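Local coordinates for protein pyruvate kinase (Pseudomonas aeruginosa, PDB 6QXL) that probably catalyses the final step of glycolysis, transferring a phosphoryl group from phosphoenolpyruvate to ADP to give pyruvate and ATP, at residues A[123-128]-A[158-163]; A[113-117]-A[139-144]; A[83-89]-A[148-154]. All blocks are in the same frame, centred on the assembly; numbering follows the deposited sequence.

Contact 1: A[123-128]-A[158-163]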
# COMPACT_ATOMS: atom_id res chain seq x y z
N ASP A 123 -46.21 -11.73 -4.96
CA ASP A 123 -45.56 -10.76 -4.06
C ASP A 123 -45.61 -11.24 -2.61
O ASP A 123 -46.62 -11.84 -2.20
CB ASP A 123 -46.22 -9.39 -4.17
CG ASP A 123 -45.94 -8.69 -5.52
OD1 ASP A 123 -45.26 -9.27 -6.40
OD2 ASP A 123 -46.43 -7.57 -5.77
N GLU A 124 -44.54 -11.04 -1.86
CA GLU A 124 -44.53 -11.34 -0.43
C GLU A 124 -44.70 -10.05 0.35
O GLU A 124 -44.01 -9.08 0.07
CB GLU A 124 -43.24 -12.07 0.00
CG GLU A 124 -43.04 -13.38 -0.75
CD GLU A 124 -42.05 -14.37 -0.20
OE1 GLU A 124 -41.69 -15.29 -0.96
OE2 GLU A 124 -41.59 -14.25 0.95
N LEU A 125 -45.62 -10.05 1.31
CA LEU A 125 -45.89 -8.88 2.14
C LEU A 125 -45.42 -9.17 3.55
O LEU A 125 -45.62 -10.26 4.07
CB LEU A 125 -47.38 -8.58 2.15
CG LEU A 125 -48.02 -8.28 0.80
CD1 LEU A 125 -49.58 -8.29 0.99
CD2 LEU A 125 -47.42 -7.00 0.19
N LEU A 126 -44.78 -8.18 4.16
CA LEU A 126 -44.22 -8.30 5.50
C LEU A 126 -44.91 -7.30 6.42
O LEU A 126 -45.00 -6.12 6.11
CB LEU A 126 -42.73 -8.04 5.45
CG LEU A 126 -41.88 -9.22 4.91
CD1 LEU A 126 -41.81 -9.33 3.41
CD2 LEU A 126 -40.48 -9.22 5.37
N LEU A 127 -45.44 -7.81 7.52
CA LEU A 127 -46.18 -7.01 8.47
C LEU A 127 -45.46 -7.01 9.82
O LEU A 127 -44.80 -7.99 10.17
CB LEU A 127 -47.59 -7.55 8.67
CG LEU A 127 -48.51 -7.40 7.46
CD1 LEU A 127 -48.56 -8.70 6.70
CD2 LEU A 127 -49.90 -6.86 7.85
N ASP A 128 -45.61 -5.90 10.56
CA ASP A 128 -44.99 -5.75 11.86
C ASP A 128 -43.47 -5.98 11.78
O ASP A 128 -42.91 -6.85 12.47
CB ASP A 128 -45.62 -6.69 12.90
CG ASP A 128 -45.28 -6.29 14.34
OD1 ASP A 128 -44.55 -5.29 14.54
OD2 ASP A 128 -45.73 -6.98 15.26
N LYS A 158 -50.76 -1.98 12.38
CA LYS A 158 -49.44 -2.50 12.11
C LYS A 158 -48.99 -2.19 10.69
O LYS A 158 -49.79 -2.09 9.77
CB LYS A 158 -49.37 -4.00 12.37
CG LYS A 158 -49.40 -4.40 13.83
CD LYS A 158 -48.10 -4.03 14.51
CE LYS A 158 -48.17 -4.17 16.02
NZ LYS A 158 -47.46 -3.08 16.77
N GLY A 159 -47.68 -2.01 10.55
CA GLY A 159 -47.10 -1.65 9.26
C GLY A 159 -47.06 -2.83 8.32
O GLY A 159 -47.06 -4.00 8.72
N ILE A 160 -47.12 -2.50 7.04
CA ILE A 160 -47.00 -3.50 5.98
C ILE A 160 -46.08 -2.94 4.90
O ILE A 160 -46.10 -1.76 4.59
CB ILE A 160 -48.41 -3.87 5.42
CG1 ILE A 160 -48.30 -4.94 4.34
CG2 ILE A 160 -49.12 -2.67 4.87
CD1 ILE A 160 -49.63 -5.54 3.97
N ASN A 161 -45.26 -3.81 4.33
CA ASN A 161 -44.45 -3.47 3.17
C ASN A 161 -44.31 -4.67 2.28
O ASN A 161 -44.58 -5.77 2.68
CB ASN A 161 -43.08 -2.90 3.55
CG ASN A 161 -42.46 -2.01 2.43
OD1 ASN A 161 -42.89 -1.99 1.28
ND2 ASN A 161 -41.46 -1.25 2.81
N ARG A 162 -43.85 -4.47 1.06
CA ARG A 162 -43.57 -5.49 0.12
C ARG A 162 -42.07 -5.81 0.08
O ARG A 162 -41.24 -4.92 -0.05
CB ARG A 162 -44.05 -5.07 -1.23
CG ARG A 162 -44.00 -6.20 -2.27
CD ARG A 162 -44.60 -6.02 -3.55
NE ARG A 162 -43.96 -4.96 -4.29
CZ ARG A 162 -44.30 -4.57 -5.48
NH1 ARG A 162 -45.23 -5.26 -6.23
NH2 ARG A 162 -43.73 -3.46 -5.99
N ARG A 163 -41.77 -7.12 0.09
CA ARG A 163 -40.43 -7.59 -0.07
C ARG A 163 -39.98 -7.11 -1.49
O ARG A 163 -40.60 -7.41 -2.47
CB ARG A 163 -40.35 -9.10 0.02
CG ARG A 163 -38.97 -9.71 -0.13
CD ARG A 163 -39.04 -11.11 0.42
NE ARG A 163 -38.63 -11.11 1.82
CZ ARG A 163 -39.03 -12.00 2.77
NH1 ARG A 163 -39.74 -13.06 2.45
NH2 ARG A 163 -38.59 -11.85 4.00
O HOH W 1 -42.20 -9.65 -3.49
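Strands 124-127 and 159-162 run antiparallel, their axes 4.6 Å apart at 154°. L126 and N161 form the hydrogen-bonded pair: L126 N reaches N161 O at 2.8 Å, and N161 N reaches L126 O at 2.9 Å. The ladder continues at both ends, with R163 N to E124 O (3.0 Å) and D128 N to G159 O (3.0 Å). At the E124 end, water 1 replaces the return bond, accepting from E124 N at 3.2 Å and donating to R163 O at 2.9 Å. Both arginines form salt bridges: R162 NH1 with D123 OD2 at 2.6 Å (161°), and R163 NH1 with E124 OE2 at 2.7 Å, whose hydrogen bond is weak (123°). D123 OD2 also accepts from G120 N, and R162 NH2 donates to G165 O. N161 OD1 accepts R162 N at 2.7 Å, and ND2 binds E254 of the barrel. I160 CD1 lies 4.1 Å from L125 CD1 and I160 CG1 4.0 Å from L127 CG, all three turning onto F94 of strand 91-95. In the backbone, L125 pairs with M134 of strand 132-139 and I160 with I74 of strand 74-75, so the two are inner strands of the mixed sheet of the pyruvate kinase B domain.

Contact 2: A[113-117]-A[139-144]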
# COMPACT_ATOMS: atom_id res chain seq x y z
N PRO A 113 -55.36 2.84 -1.30
CA PRO A 113 -55.78 2.16 -2.51
C PRO A 113 -54.65 1.67 -3.41
O PRO A 113 -54.75 0.53 -3.91
CB PRO A 113 -56.58 3.24 -3.25
CG PRO A 113 -57.03 4.16 -2.21
CD PRO A 113 -55.97 4.17 -1.18
N ASP A 114 -53.59 2.49 -3.59
CA ASP A 114 -52.46 2.02 -4.39
C ASP A 114 -51.66 0.76 -3.90
O ASP A 114 -51.19 0.05 -4.75
CB ASP A 114 -51.39 3.05 -4.61
CG ASP A 114 -51.89 4.35 -5.28
OD1 ASP A 114 -52.65 4.24 -6.25
OD2 ASP A 114 -51.50 5.44 -4.83
N LEU A 115 -51.93 0.35 -2.66
CA LEU A 115 -51.38 -0.94 -2.20
C LEU A 115 -51.83 -2.10 -3.12
O LEU A 115 -51.03 -2.93 -3.56
CB LEU A 115 -51.80 -1.26 -0.80
CG LEU A 115 -51.20 -2.56 -0.24
CD1 LEU A 115 -49.67 -2.53 -0.10
CD2 LEU A 115 -51.72 -2.87 1.16
N VAL A 116 -53.10 -2.14 -3.40
CA VAL A 116 -53.69 -3.20 -4.19
C VAL A 116 -53.33 -3.08 -5.66
O VAL A 116 -53.22 -4.11 -6.36
CB VAL A 116 -55.24 -3.22 -4.02
CG1 VAL A 116 -55.95 -4.16 -4.98
CG2 VAL A 116 -55.65 -3.53 -2.60
N LYS A 117 -53.11 -1.86 -6.12
CA LYS A 117 -52.74 -1.61 -7.50
C LYS A 117 -51.30 -2.02 -7.79
O LYS A 117 -51.02 -2.61 -8.83
CB LYS A 117 -52.93 -0.12 -7.85
CG LYS A 117 -54.46 0.21 -7.92
CD LYS A 117 -54.85 1.55 -8.48
CE LYS A 117 -56.19 2.00 -7.89
NZ LYS A 117 -56.83 3.15 -8.57
N VAL A 139 -55.50 -11.28 -6.82
CA VAL A 139 -55.69 -9.85 -6.81
C VAL A 139 -57.06 -9.56 -7.43
O VAL A 139 -57.40 -10.10 -8.47
CB VAL A 139 -54.59 -9.13 -7.62
CG1 VAL A 139 -54.77 -7.63 -7.58
CG2 VAL A 139 -53.26 -9.44 -7.05
N ALA A 140 -57.81 -8.68 -6.78
CA ALA A 140 -59.05 -8.12 -7.30
C ALA A 140 -58.92 -6.61 -7.27
O ALA A 140 -57.94 -6.07 -6.82
CB ALA A 140 -60.25 -8.58 -6.46
N ALA A 141 -59.92 -5.90 -7.78
CA ALA A 141 -59.83 -4.44 -7.85
C ALA A 141 -59.69 -3.77 -6.48
O ALA A 141 -59.11 -2.72 -6.35
CB ALA A 141 -61.04 -3.87 -8.58
N ASP A 142 -60.24 -4.39 -5.44
CA ASP A 142 -60.34 -3.80 -4.13
C ASP A 142 -59.63 -4.59 -3.00
O ASP A 142 -59.78 -4.21 -1.84
CB ASP A 142 -61.80 -3.60 -3.78
CG ASP A 142 -62.56 -4.92 -3.57
OD1 ASP A 142 -62.19 -5.95 -4.19
OD2 ASP A 142 -63.52 -4.96 -2.75
N GLU A 143 -58.93 -5.69 -3.31
CA GLU A 143 -58.36 -6.47 -2.26
C GLU A 143 -57.26 -7.39 -2.72
O GLU A 143 -57.18 -7.74 -3.91
CB GLU A 143 -59.43 -7.33 -1.52
CG GLU A 143 -60.11 -8.39 -2.27
CD GLU A 143 -61.21 -9.08 -1.47
OE1 GLU A 143 -61.50 -10.31 -1.70
OE2 GLU A 143 -61.79 -8.51 -0.56
N LEU A 144 -56.41 -7.78 -1.76
CA LEU A 144 -55.39 -8.78 -1.99
C LEU A 144 -55.74 -10.00 -1.14
O LEU A 144 -56.02 -9.87 0.07
CB LEU A 144 -54.03 -8.28 -1.59
CG LEU A 144 -53.44 -7.10 -2.37
CD1 LEU A 144 -52.06 -6.74 -1.80
CD2 LEU A 144 -53.23 -7.36 -3.86
O HOH W 2 -55.71 -4.12 -8.43
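Apolar packing carries this contact, and V116 of helix 113-118 dominates it: 107 Å² of the 233 Å² buried between 113-117 and 139-144 belongs to this one residue. Its CA-to-CB bond points toward the opposing segment. V116 CG2 lies 4.2 Å from L144 CG, and V116 CG1 lies 4.5 Å from V139 CG1, so the valine touches residues on both arms of the turn. L115 adds a marginal touch, its O being 4.3 Å from L144 CD1.

Van der Waals contacts with backbone atoms make up much of the rest. V116 CG1 comes within 3.3 Å of A140 O, 3.7 Å of A141 O and 3.7 Å of E143 N, so the methyl packs against the backbone of the turn.

No hydrogen bond crosses directly. Water 2 lies 3.2 Å from V116 O and 3.4 Å from A140 O, the latter a weak contact, so a bridge is possible but not established. Within 139-144, the polar ends look elsewhere: D142 OD2 to S97, E143 to R145 and R93.

The phi/psi values of A141 (-62°/-29°) and D142 (-121°/5°) are close to a type I turn, and the bond from A140 N to E143 O (3.1 Å) closes the hairpin. It joins strands 132-139 and 143-148 as a tight beta hairpin, against which a short helix packs in the B domain of pyruvate kinase.

Contact 3: A[83-89]-A[148-154]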
# COMPACT_ATOMS: atom_id res chain seq x y z
N ARG A 83 -56.77 -7.66 18.54
CA ARG A 83 -55.71 -8.40 17.95
C ARG A 83 -56.17 -9.75 17.50
O ARG A 83 -57.16 -10.23 17.94
CB ARG A 83 -54.62 -8.54 19.01
CG ARG A 83 -53.38 -9.28 18.59
CD ARG A 83 -52.36 -9.28 19.69
NE ARG A 83 -52.80 -10.01 20.87
CZ ARG A 83 -52.71 -11.33 21.03
NH1 ARG A 83 -53.12 -11.89 22.16
NH2 ARG A 83 -52.21 -12.08 20.06
N ILE A 84 -55.48 -10.33 16.55
CA ILE A 84 -55.75 -11.70 16.11
C ILE A 84 -54.43 -12.46 16.05
O ILE A 84 -53.36 -11.89 16.11
CB ILE A 84 -56.43 -11.78 14.72
CG1 ILE A 84 -55.53 -11.13 13.63
CG2 ILE A 84 -57.78 -11.09 14.72
CD1 ILE A 84 -55.81 -11.59 12.22
N GLU A 85 -54.54 -13.77 15.89
CA GLU A 85 -53.41 -14.66 15.74
C GLU A 85 -53.58 -15.48 14.48
O GLU A 85 -54.65 -16.01 14.24
CB GLU A 85 -53.34 -15.60 16.97
CG GLU A 85 -52.47 -15.09 18.11
CD GLU A 85 -50.98 -15.33 17.89
OE1 GLU A 85 -50.21 -14.70 18.65
OE2 GLU A 85 -50.56 -16.21 17.06
N LEU A 86 -52.52 -15.60 13.70
CA LEU A 86 -52.55 -16.28 12.40
C LEU A 86 -51.55 -17.40 12.37
O LEU A 86 -50.45 -17.26 12.90
CB LEU A 86 -52.27 -15.32 11.25
CG LEU A 86 -53.28 -14.23 10.94
CD1 LEU A 86 -52.68 -13.20 9.97
CD2 LEU A 86 -54.52 -14.89 10.33
N GLN A 87 -51.95 -18.49 11.71
CA GLN A 87 -51.13 -19.68 11.58
C GLN A 87 -50.70 -19.86 10.12
O GLN A 87 -51.38 -19.43 9.19
CB GLN A 87 -51.87 -20.90 12.06
CG GLN A 87 -52.26 -20.82 13.52
CD GLN A 87 -52.86 -22.11 14.02
OE1 GLN A 87 -52.51 -23.24 13.60
NE2 GLN A 87 -53.78 -21.98 14.98
N VAL A 88 -49.59 -20.55 9.95
CA VAL A 88 -49.08 -20.84 8.63
C VAL A 88 -50.16 -21.58 7.84
O VAL A 88 -50.82 -22.46 8.36
CB VAL A 88 -47.78 -21.67 8.69
CG1 VAL A 88 -47.27 -21.96 7.27
CG2 VAL A 88 -46.72 -20.89 9.52
N GLY A 89 -50.36 -21.15 6.59
CA GLY A 89 -51.36 -21.76 5.71
C GLY A 89 -52.72 -21.09 5.74
O GLY A 89 -53.51 -21.28 4.81
N VAL A 148 -50.75 -17.12 4.54
CA VAL A 148 -49.73 -16.83 5.54
C VAL A 148 -48.56 -17.80 5.38
O VAL A 148 -48.74 -19.03 5.36
CB VAL A 148 -50.31 -16.92 6.97
CG1 VAL A 148 -49.22 -16.75 8.03
CG2 VAL A 148 -51.44 -15.90 7.15
N LEU A 149 -47.36 -17.24 5.24
CA LEU A 149 -46.12 -18.02 5.16
C LEU A 149 -45.49 -18.17 6.55
O LEU A 149 -44.98 -19.23 6.90
CB LEU A 149 -45.12 -17.37 4.22
CG LEU A 149 -45.51 -17.45 2.74
CD1 LEU A 149 -44.39 -16.90 1.87
CD2 LEU A 149 -45.97 -18.86 2.26
N ILE A 150 -45.50 -17.08 7.33
CA ILE A 150 -44.98 -17.08 8.68
C ILE A 150 -46.03 -16.44 9.57
O ILE A 150 -46.41 -15.28 9.36
CB ILE A 150 -43.65 -16.31 8.76
CG1 ILE A 150 -42.54 -17.13 8.06
CG2 ILE A 150 -43.27 -16.01 10.22
CD1 ILE A 150 -41.40 -16.29 7.52
N GLY A 151 -46.47 -17.20 10.56
CA GLY A 151 -47.54 -16.78 11.43
C GLY A 151 -47.09 -15.87 12.54
O GLY A 151 -45.93 -15.59 12.69
N GLY A 152 -48.06 -15.46 13.34
CA GLY A 152 -47.84 -14.59 14.47
C GLY A 152 -49.05 -13.73 14.75
O GLY A 152 -50.09 -13.91 14.13
N PRO A 153 -48.94 -12.79 15.67
CA PRO A 153 -50.05 -11.90 15.95
C PRO A 153 -50.13 -10.71 15.00
O PRO A 153 -49.13 -10.32 14.42
CB PRO A 153 -49.75 -11.43 17.39
CG PRO A 153 -48.27 -11.43 17.45
CD PRO A 153 -47.80 -12.59 16.60
N LEU A 154 -51.31 -10.14 14.89
CA LEU A 154 -51.54 -8.92 14.12
C LEU A 154 -52.47 -8.05 14.94
O LEU A 154 -53.43 -8.54 15.52
CB LEU A 154 -52.18 -9.27 12.77
CG LEU A 154 -51.64 -8.60 11.49
CD1 LEU A 154 -50.13 -8.73 11.37
CD2 LEU A 154 -52.23 -9.23 10.24
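L86 lays its side chain over V148 and L154: L86 CD1 is 4.1 Å from V148 CG2 and 4.0 Å from L154 CD2. I84, on the same face, adds CG1 at 3.9 Å from L154 CB, and both rest on F92 of strand 91-95. Two antiparallel hydrogen-bonded pairs fix the register. I84 N binds L154 O at 2.9 Å and L154 N binds I84 O at 3.0 Å; L86 N to G152 O and G152 N to L86 O are each 3.0 Å. Between them, E85 and P153 form the non-hydrogen-bonded pair, CA-CA 4.4 Å, where E85 OE1 touches P153 CB at 3.5 Å and makes a salt bridge with R83 NH2 at 3.6 Å. Close approach accounts for G151, where a CB would stand 2.5 Å from L86 O; G152 follows from its own backbone, since at phi/psi 150°/-174° a CB would be jammed against the preceding carbonyl. G89 N binds V148 O at 2.9 Å. L149 and I150 both face V133 in a classic beta bulge, where the chain turns a corner. The result is a two-stranded antiparallel ribbon, its axes 4.6 Å apart at 151°, folded against the larger sheet of the pyruvate kinase B domain.

How the contacts relate
All three contacts lie in the B domain, inserted between barrel strand 64-68 and helix 174-185. Contact 1 lies 14 Å from contact 2 and 13 Å from contact 3, centre to centre, while contacts 2 and 3 are 21 Å apart and joined by strand 143-148. Contact 1 touches both: L125 CD1 lies 4.0 Å from L144 CD1 of contact 2, and L127 CB lies 3.9 Å from L154 CD1 of contact 3. It also reaches toward the active site, with the N161 side chain about 8 Å from the magnesium ion bound by E223 and D250, and about 9 Å from malonate. The glucose-6-phosphate pocket belongs to a different part of the chain, between residues 383 and 470.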